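Local coordinates for pyrrolysyl-tRNA synthetase (Desulfitobacterium hafniense, PDB 3DSQ) that joins pyrrolysine to its cognate tRNA at the expense of ATP, as a class II aminoacyl-tRNA synthetase that works as a homodimer, at the interface of chains A and B. Coordinates in Å, arbitrary orientation; residue numbers count along the deposited sequence, not the author numbering. Chains: chain A/B, Pyrrolysyl-tRNA synthetase.

Contacts 1 and 2 are neighbours. Their C-alpha centres lie about 9 Å apart, and they share A:Val92, A:Val93 and B:Leu74. Together they follow one stretch of chain A, from strand 90-91 into the loop that ends in A:Thr96, as it passes helix 72-85 and loop residues 274-276 of chain B. Contact 3 is remote, its C-alpha centre about 33 Å from that of contact 1 and about 30 Å from that of contact 2. There the C-terminal end of chain A meets helix 132-142 of chain B. The two-fold axis repeats each contact with the chains exchanged, so the homodimer is held at widely spaced points.

Contact 1: the interface of chains A and B. Residues chain A 85, 91-93; chain B 69-71, 74.
A:Gln91 and B:His69 meet through their backbones. The amide N of A:Gln91 donates a hydrogen bond to the carbonyl O of B:His69 at 2.7 Å. The bond is nearly straight, with the donor tilted 34° from the carbonyl plane. It ties the end of strand 90-91 to the loop between helices 39-68 and 72-85 of the other subunit. This is part of the class II motif 1 homodimer interface. Within chain A, NE2 of A:Gln91 makes a weak hydrogen bond to NE2 of A:His85. CB of A:Gln91 also lies at the edge of that imidazole, in its plane.

The remaining contacts across are by packing. B:Leu74 reaches A:Gln91 with one branch, CD1, which lies 3.5 Å from the amide carbon CD of A:Gln91. The two side chains cross at about a right angle. A:Gln91 has CG anti to its backbone N (chi1 -170°) and stays extended beyond, which lays its CG and amide alongside that methyl. A:Val93 adds CG1, 4.1 Å from CG of B:Pro71.

The histidines slide past each other in opposite directions. CB of B:His69 lies off the plane of the A:His85 imidazole, just beyond its rim, 3.9 Å from CD2 of A:His85. The carbonyl O of A:His85 sits over one face of the B:His69 ring, toward its rim.

B:Arg70 runs extended across A:His85, its guanidinium plane 84° from the ring. Its CD lies 3.7 Å from CE1 of A:His85.

Contact 2: the interface of chains A and B. Residues chain A 92-96, 128, 154; chain B 73-74, 274-276.
B:Arg275 has CG anti to its carbonyl carbon (chi1 -67°) and an extended chain as far as NE, which carries its guanidinium to A:Val93 and A:Thr94. The last torsion (chi4 -84°) turns the group so that one face meets A:Val93 and its plane holds O of A:Thr94. A:Val93 holds CG2 anti to its backbone N and presents this methyl to that face, toward its rim, 3.6 Å from CZ of B:Arg275.

NH1 of B:Arg275 donates to the backbone O of A:Thr94 at 2.9 Å. Water 1 meets the same NH1 at 2.8 Å, also in the guanidinium plane, and links it to NH2 of A:Arg128 and to the carboxylate of A:Glu154. A longer salt bridge of 3.9 Å joins NH1 of B:Arg275 to OE1 of A:Glu154.

A:Glu154 also positions the A:Thr94 backbone. Its OE1 takes the backbone N of A:Thr94 at 3.0 Å and NH1 of A:Arg128 at 3.0 Å, from opposite faces of the carboxylate. CG2 of A:Thr96 covers the centre of one A:Arg128 guanidinium face.

CD of A:Pro95, the motif 1 proline, packs 3.7 Å from CA of B:Ser276. The motif 1 loop thus lies between strand 150-159 of the catalytic core and the partner's loop after 3-10 helix 270-273.

Contact 3: the interface of chains A and B. Residues chain A 277, 285-286; chain B 138, 141-142, 145.
A:Leu285 and B:Glu141 carry this contact, with 78 and 47 Å² of surface hidden by the partner subunit. It is a peripheral patch of the homodimer interface, where the C-terminal end of chain A lies on the last turn of helix 132-142 of chain B. The contact is one of packing: no hydrogen bond or salt bridge crosses it.

The A:Leu285 side chain crosses B:Glu141 at a slant. Its CD1 methyl comes within 4.0 Å of CG of B:Glu141, so the aliphatic part of the glutamate serves as an apolar surface. B:Glu141 has CG anti to its carbonyl carbon and bends at the next torsion (chi2 -66°). This fold brings the carboxylate back beside the base of the leucine.

B:Leu138, one turn earlier on the helix, supports the same leucine branch. Its CD2 methyl meets CD1 of A:Leu285 at 3.9 Å, and the two side chains cross at about a right angle. CD1 of A:Leu285 thus packs against both helix residues.

B:Leu145 lies just beyond the helix. Its CD1 approaches the backbone O of A:Leu285 at 4.0 Å.

The carboxylate oxygen OE1 of B:Glu141 touches carbon at the leucine base, 3.5 Å from CB of A:Leu285.

Contact 1: the interface of chains A and B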
loop_
_atom_site.group_PDB
_atom_site.type_symbol
_atom_site.label_atom_id
_atom_site.label_comp_id
_atom_site.label_asym_id
_atom_site.label_seq_id
_atom_site.Cartn_x
_atom_site.Cartn_y
_atom_site.Cartn_z
ATOM N N HIS A 85 15.018 7.506 -4.876
ATOM C CA HIS A 85 14.891 7.769 -6.303
ATOM C C HIS A 85 16.125 8.597 -6.704
ATOM O O HIS A 85 16.643 8.466 -7.810
ATOM C CB HIS A 85 13.616 8.566 -6.596
ATOM C CG HIS A 85 12.350 7.825 -6.301
ATOM N ND1 HIS A 85 11.169 8.469 -5.988
ATOM C CD2 HIS A 85 12.065 6.500 -6.306
ATOM C CE1 HIS A 85 10.214 7.572 -5.812
ATOM N NE2 HIS A 85 10.730 6.369 -6.001
ATOM N N GLN A 91 11.651 2.131 -7.740
ATOM C CA GLN A 91 10.686 1.648 -6.769
ATOM C C GLN A 91 9.681 0.694 -7.429
ATOM O O GLN A 91 9.235 0.916 -8.555
ATOM C CB GLN A 91 9.936 2.816 -6.136
ATOM C CG GLN A 91 9.084 2.412 -4.933
ATOM C CD GLN A 91 8.427 3.600 -4.260
ATOM O OE1 GLN A 91 7.761 3.456 -3.231
ATOM N NE2 GLN A 91 8.611 4.790 -4.838
ATOM N N VAL A 92 9.341 -0.377 -6.724
ATOM C CA VAL A 92 8.378 -1.331 -7.255
ATOM C C VAL A 92 7.273 -1.566 -6.253
ATOM O O VAL A 92 7.419 -1.278 -5.066
ATOM C CB VAL A 92 9.032 -2.678 -7.595
ATOM C CG1 VAL A 92 10.147 -2.465 -8.630
ATOM C CG2 VAL A 92 9.583 -3.330 -6.318
ATOM N N VAL A 93 6.153 -2.071 -6.748
ATOM C CA VAL A 93 5.006 -2.356 -5.921
ATOM C C VAL A 93 4.494 -3.736 -6.381
ATOM O O VAL A 93 4.022 -3.929 -7.513
ATOM C CB VAL A 93 3.948 -1.212 -6.054
ATOM C CG1 VAL A 93 3.499 -1.068 -7.496
ATOM C CG2 VAL A 93 2.783 -1.465 -5.128
ATOM N N HIS B 69 11.844 6.212 -12.138
ATOM C CA HIS B 69 12.272 5.513 -10.928
ATOM C C HIS B 69 11.086 4.929 -10.155
ATOM O O HIS B 69 11.252 4.408 -9.049
ATOM C CB HIS B 69 13.073 6.450 -10.022
ATOM C CG HIS B 69 14.383 6.878 -10.610
ATOM N ND1 HIS B 69 15.387 5.984 -10.914
ATOM C CD2 HIS B 69 14.845 8.100 -10.968
ATOM C CE1 HIS B 69 16.412 6.636 -11.434
ATOM N NE2 HIS B 69 16.109 7.921 -11.477
ATOM N N ARG B 70 9.895 5.017 -10.741
ATOM C CA ARG B 70 8.694 4.466 -10.122
ATOM C C ARG B 70 7.591 4.251 -11.144
ATOM O O ARG B 70 7.411 5.053 -12.067
ATOM C CB ARG B 70 8.180 5.378 -9.008
ATOM C CG ARG B 70 7.670 6.711 -9.491
ATOM C CD ARG B 70 7.452 7.634 -8.322
ATOM N NE ARG B 70 6.953 8.940 -8.733
ATOM C CZ ARG B 70 6.687 9.925 -7.885
ATOM N NH1 ARG B 70 6.884 9.745 -6.586
ATOM N NH2 ARG B 70 6.205 11.079 -8.328
ATOM N N PRO B 71 6.827 3.156 -10.987
ATOM C CA PRO B 71 5.729 2.820 -11.892
ATOM C C PRO B 71 4.538 3.757 -11.748
ATOM O O PRO B 71 4.405 4.461 -10.743
ATOM C CB PRO B 71 5.403 1.380 -11.509
ATOM C CG PRO B 71 5.677 1.367 -10.042
ATOM C CD PRO B 71 6.986 2.119 -9.949
ATOM N N LEU B 74 2.349 4.113 -8.503
ATOM C CA LEU B 74 2.965 4.890 -7.436
ATOM C C LEU B 74 3.048 6.374 -7.769
ATOM O O LEU B 74 2.909 7.222 -6.891
ATOM C CB LEU B 74 4.361 4.345 -7.114
ATOM C CG LEU B 74 4.372 2.948 -6.470
ATOM C CD1 LEU B 74 5.807 2.503 -6.224
ATOM C CD2 LEU B 74 3.581 2.973 -5.160
#

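Contact 2: the interface of chains A and B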
loop_
_atom_site.group_PDB
_atom_site.type_symbol
_atom_site.label_atom_id
_atom_site.label_comp_id
_atom_site.label_asym_id
_atom_site.label_seq_id
_atom_site.Cartn_x
_atom_site.Cartn_y
_atom_site.Cartn_z
ATOM N N VAL A 92 9.341 -0.377 -6.724
ATOM C CA VAL A 92 8.378 -1.331 -7.255
ATOM C C VAL A 92 7.273 -1.566 -6.253
ATOM O O VAL A 92 7.419 -1.278 -5.066
ATOM C CB VAL A 92 9.032 -2.678 -7.595
ATOM C CG1 VAL A 92 10.147 -2.465 -8.630
ATOM C CG2 VAL A 92 9.583 -3.330 -6.318
ATOM N N VAL A 93 6.153 -2.071 -6.748
ATOM C CA VAL A 93 5.006 -2.356 -5.921
ATOM C C VAL A 93 4.494 -3.736 -6.381
ATOM O O VAL A 93 4.022 -3.929 -7.513
ATOM C CB VAL A 93 3.948 -1.212 -6.054
ATOM C CG1 VAL A 93 3.499 -1.068 -7.496
ATOM C CG2 VAL A 93 2.783 -1.465 -5.128
ATOM N N THR A 94 4.614 -4.691 -5.475
ATOM C CA THR A 94 4.268 -6.082 -5.740
ATOM C C THR A 94 3.096 -6.605 -4.915
ATOM O O THR A 94 2.614 -5.946 -3.994
ATOM C CB THR A 94 5.519 -6.958 -5.506
ATOM O OG1 THR A 94 6.012 -6.751 -4.173
ATOM C CG2 THR A 94 6.638 -6.569 -6.512
ATOM N N PRO A 95 2.633 -7.825 -5.220
ATOM C CA PRO A 95 1.498 -8.351 -4.449
ATOM C C PRO A 95 1.763 -8.531 -2.962
ATOM O O PRO A 95 2.873 -8.846 -2.555
ATOM C CB PRO A 95 1.193 -9.688 -5.141
ATOM C CG PRO A 95 1.718 -9.464 -6.574
ATOM C CD PRO A 95 3.012 -8.743 -6.311
ATOM N N THR A 96 0.733 -8.314 -2.157
ATOM C CA THR A 96 0.830 -8.534 -0.723
ATOM C C THR A 96 0.396 -9.983 -0.450
ATOM O O THR A 96 0.505 -10.481 0.664
ATOM C CB THR A 96 -0.078 -7.575 0.073
ATOM O OG1 THR A 96 -1.440 -7.748 -0.340
ATOM C CG2 THR A 96 0.345 -6.119 -0.163
ATOM N N ARG A 128 2.095 -11.809 2.672
ATOM C CA ARG A 128 3.548 -11.745 2.755
ATOM C C ARG A 128 4.023 -11.270 4.127
ATOM O O ARG A 128 3.477 -10.338 4.708
ATOM C CB ARG A 128 4.113 -10.816 1.654
ATOM C CG ARG A 128 3.714 -9.346 1.807
ATOM C CD ARG A 128 4.143 -8.493 0.595
ATOM N NE ARG A 128 3.930 -7.071 0.864
ATOM C CZ ARG A 128 4.003 -6.098 -0.047
ATOM N NH1 ARG A 128 4.283 -6.370 -1.315
ATOM N NH2 ARG A 128 3.802 -4.842 0.324
ATOM N N GLU A 154 11.110 -1.500 -2.364
ATOM C CA GLU A 154 9.676 -1.443 -2.190
ATOM C C GLU A 154 9.383 -1.046 -0.759
ATOM O O GLU A 154 10.126 -1.369 0.158
ATOM C CB GLU A 154 9.005 -2.791 -2.517
ATOM C CG GLU A 154 7.479 -2.774 -2.255
ATOM C CD GLU A 154 6.724 -3.979 -2.843
ATOM O OE1 GLU A 154 5.481 -4.031 -2.706
ATOM O OE2 GLU A 154 7.362 -4.868 -3.443
ATOM N N LEU B 73 1.352 3.416 -11.040
ATOM C CA LEU B 73 0.495 3.339 -9.870
ATOM C C LEU B 73 1.049 4.204 -8.751
ATOM O O LEU B 73 0.313 4.943 -8.127
ATOM C CB LEU B 73 0.348 1.880 -9.389
ATOM C CG LEU B 73 -0.520 1.672 -8.141
ATOM C CD1 LEU B 73 -1.921 2.252 -8.379
ATOM C CD2 LEU B 73 -0.613 0.171 -7.807
ATOM N N LEU B 74 2.349 4.113 -8.503
ATOM C CA LEU B 74 2.965 4.890 -7.436
ATOM C C LEU B 74 3.048 6.374 -7.769
ATOM O O LEU B 74 2.909 7.222 -6.891
ATOM C CB LEU B 74 4.361 4.345 -7.114
ATOM C CG LEU B 74 4.372 2.948 -6.470
ATOM C CD1 LEU B 74 5.807 2.503 -6.224
ATOM C CD2 LEU B 74 3.581 2.973 -5.160
ATOM N N ALA B 274 -1.076 -2.979 -11.969
ATOM C CA ALA B 274 -1.432 -3.311 -10.599
ATOM C C ALA B 274 -0.227 -3.905 -9.883
ATOM O O ALA B 274 0.840 -4.067 -10.474
ATOM C CB ALA B 274 -2.589 -4.315 -10.604
ATOM N N ARG B 275 -0.387 -4.219 -8.606
ATOM C CA ARG B 275 0.696 -4.852 -7.846
ATOM C C ARG B 275 0.960 -6.131 -8.618
ATOM O O ARG B 275 0.043 -6.890 -8.901
ATOM C CB ARG B 275 0.238 -5.175 -6.436
ATOM C CG ARG B 275 -0.037 -3.959 -5.611
ATOM C CD ARG B 275 -0.612 -4.304 -4.241
ATOM N NE ARG B 275 -0.542 -3.125 -3.387
ATOM C CZ ARG B 275 0.532 -2.757 -2.693
ATOM N NH1 ARG B 275 1.646 -3.487 -2.726
ATOM N NH2 ARG B 275 0.507 -1.624 -2.002
ATOM N N SER B 276 2.205 -6.379 -8.979
ATOM C CA SER B 276 2.457 -7.552 -9.791
ATOM C C SER B 276 3.877 -8.065 -9.781
ATOM O O SER B 276 4.812 -7.343 -9.446
ATOM C CB SER B 276 2.067 -7.235 -11.238
ATOM O OG SER B 276 2.201 -8.366 -12.076
HETATM O O HOH W 1 3.907 -2.613 -1.419
#

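Contact 3: the interface of chains A and B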
loop_
_atom_site.group_PDB
_atom_site.type_symbol
_atom_site.label_atom_id
_atom_site.label_comp_id
_atom_site.label_asym_id
_atom_site.label_seq_id
_atom_site.Cartn_x
_atom_site.Cartn_y
_atom_site.Cartn_z
ATOM N N LEU A 277 -7.304 2.267 13.823
ATOM C CA LEU A 277 -8.610 2.903 13.938
ATOM C C LEU A 277 -8.695 3.520 15.326
ATOM O O LEU A 277 -9.617 4.268 15.623
ATOM C CB LEU A 277 -9.738 1.883 13.760
ATOM C CG LEU A 277 -9.887 1.231 12.383
ATOM C CD1 LEU A 277 -11.090 0.298 12.417
ATOM C CD2 LEU A 277 -10.067 2.310 11.293
ATOM N N LEU A 285 -7.108 8.321 19.775
ATOM C CA LEU A 285 -8.326 9.039 19.405
ATOM C C LEU A 285 -9.416 9.351 20.430
ATOM O O LEU A 285 -10.198 10.273 20.203
ATOM C CB LEU A 285 -8.960 8.363 18.192
ATOM C CG LEU A 285 -8.123 8.449 16.912
ATOM C CD1 LEU A 285 -8.766 7.613 15.835
ATOM C CD2 LEU A 285 -8.002 9.904 16.464
ATOM N N ASN A 286 -9.515 8.610 21.528
ATOM C CA ASN A 286 -10.546 8.947 22.504
ATOM C C ASN A 286 -10.052 10.176 23.271
ATOM O O ASN A 286 -9.931 10.169 24.492
ATOM C CB ASN A 286 -10.830 7.771 23.444
ATOM C CG ASN A 286 -9.619 7.336 24.216
ATOM O OD1 ASN A 286 -8.601 6.967 23.639
ATOM N ND2 ASN A 286 -9.719 7.378 25.537
ATOM N N LEU B 138 -13.267 6.635 11.543
ATOM C CA LEU B 138 -12.512 7.869 11.733
ATOM C C LEU B 138 -13.435 9.086 11.774
ATOM O O LEU B 138 -13.166 10.054 12.483
ATOM C CB LEU B 138 -11.464 8.036 10.630
ATOM C CG LEU B 138 -10.285 7.060 10.693
ATOM C CD1 LEU B 138 -9.137 7.574 9.835
ATOM C CD2 LEU B 138 -9.818 6.928 12.124
ATOM N N GLU B 141 -14.786 9.484 15.210
ATOM C CA GLU B 141 -13.767 9.929 16.163
ATOM C C GLU B 141 -13.373 11.389 15.924
ATOM O O GLU B 141 -13.335 12.193 16.855
ATOM C CB GLU B 141 -12.507 9.059 16.059
ATOM C CG GLU B 141 -12.703 7.573 16.341
ATOM C CD GLU B 141 -13.102 7.292 17.776
ATOM O OE1 GLU B 141 -12.382 7.729 18.702
ATOM O OE2 GLU B 141 -14.139 6.627 17.979
ATOM N N LEU B 142 -13.077 11.724 14.673
ATOM C CA LEU B 142 -12.660 13.075 14.327
ATOM C C LEU B 142 -13.727 14.148 14.545
ATOM O O LEU B 142 -13.401 15.279 14.914
ATOM C CB LEU B 142 -12.158 13.103 12.877
ATOM C CG LEU B 142 -10.862 12.307 12.663
ATOM C CD1 LEU B 142 -10.413 12.412 11.217
ATOM C CD2 LEU B 142 -9.773 12.833 13.602
ATOM N N LEU B 145 -13.469 15.922 17.746
ATOM C CA LEU B 145 -12.297 16.750 18.002
ATOM C C LEU B 145 -12.148 17.896 17.010
ATOM O O LEU B 145 -11.491 18.899 17.298
ATOM C CB LEU B 145 -11.031 15.893 17.932
ATOM C CG LEU B 145 -10.914 14.655 18.819
ATOM C CD1 LEU B 145 -9.743 13.812 18.348
ATOM C CD2 LEU B 145 -10.740 15.075 20.271
#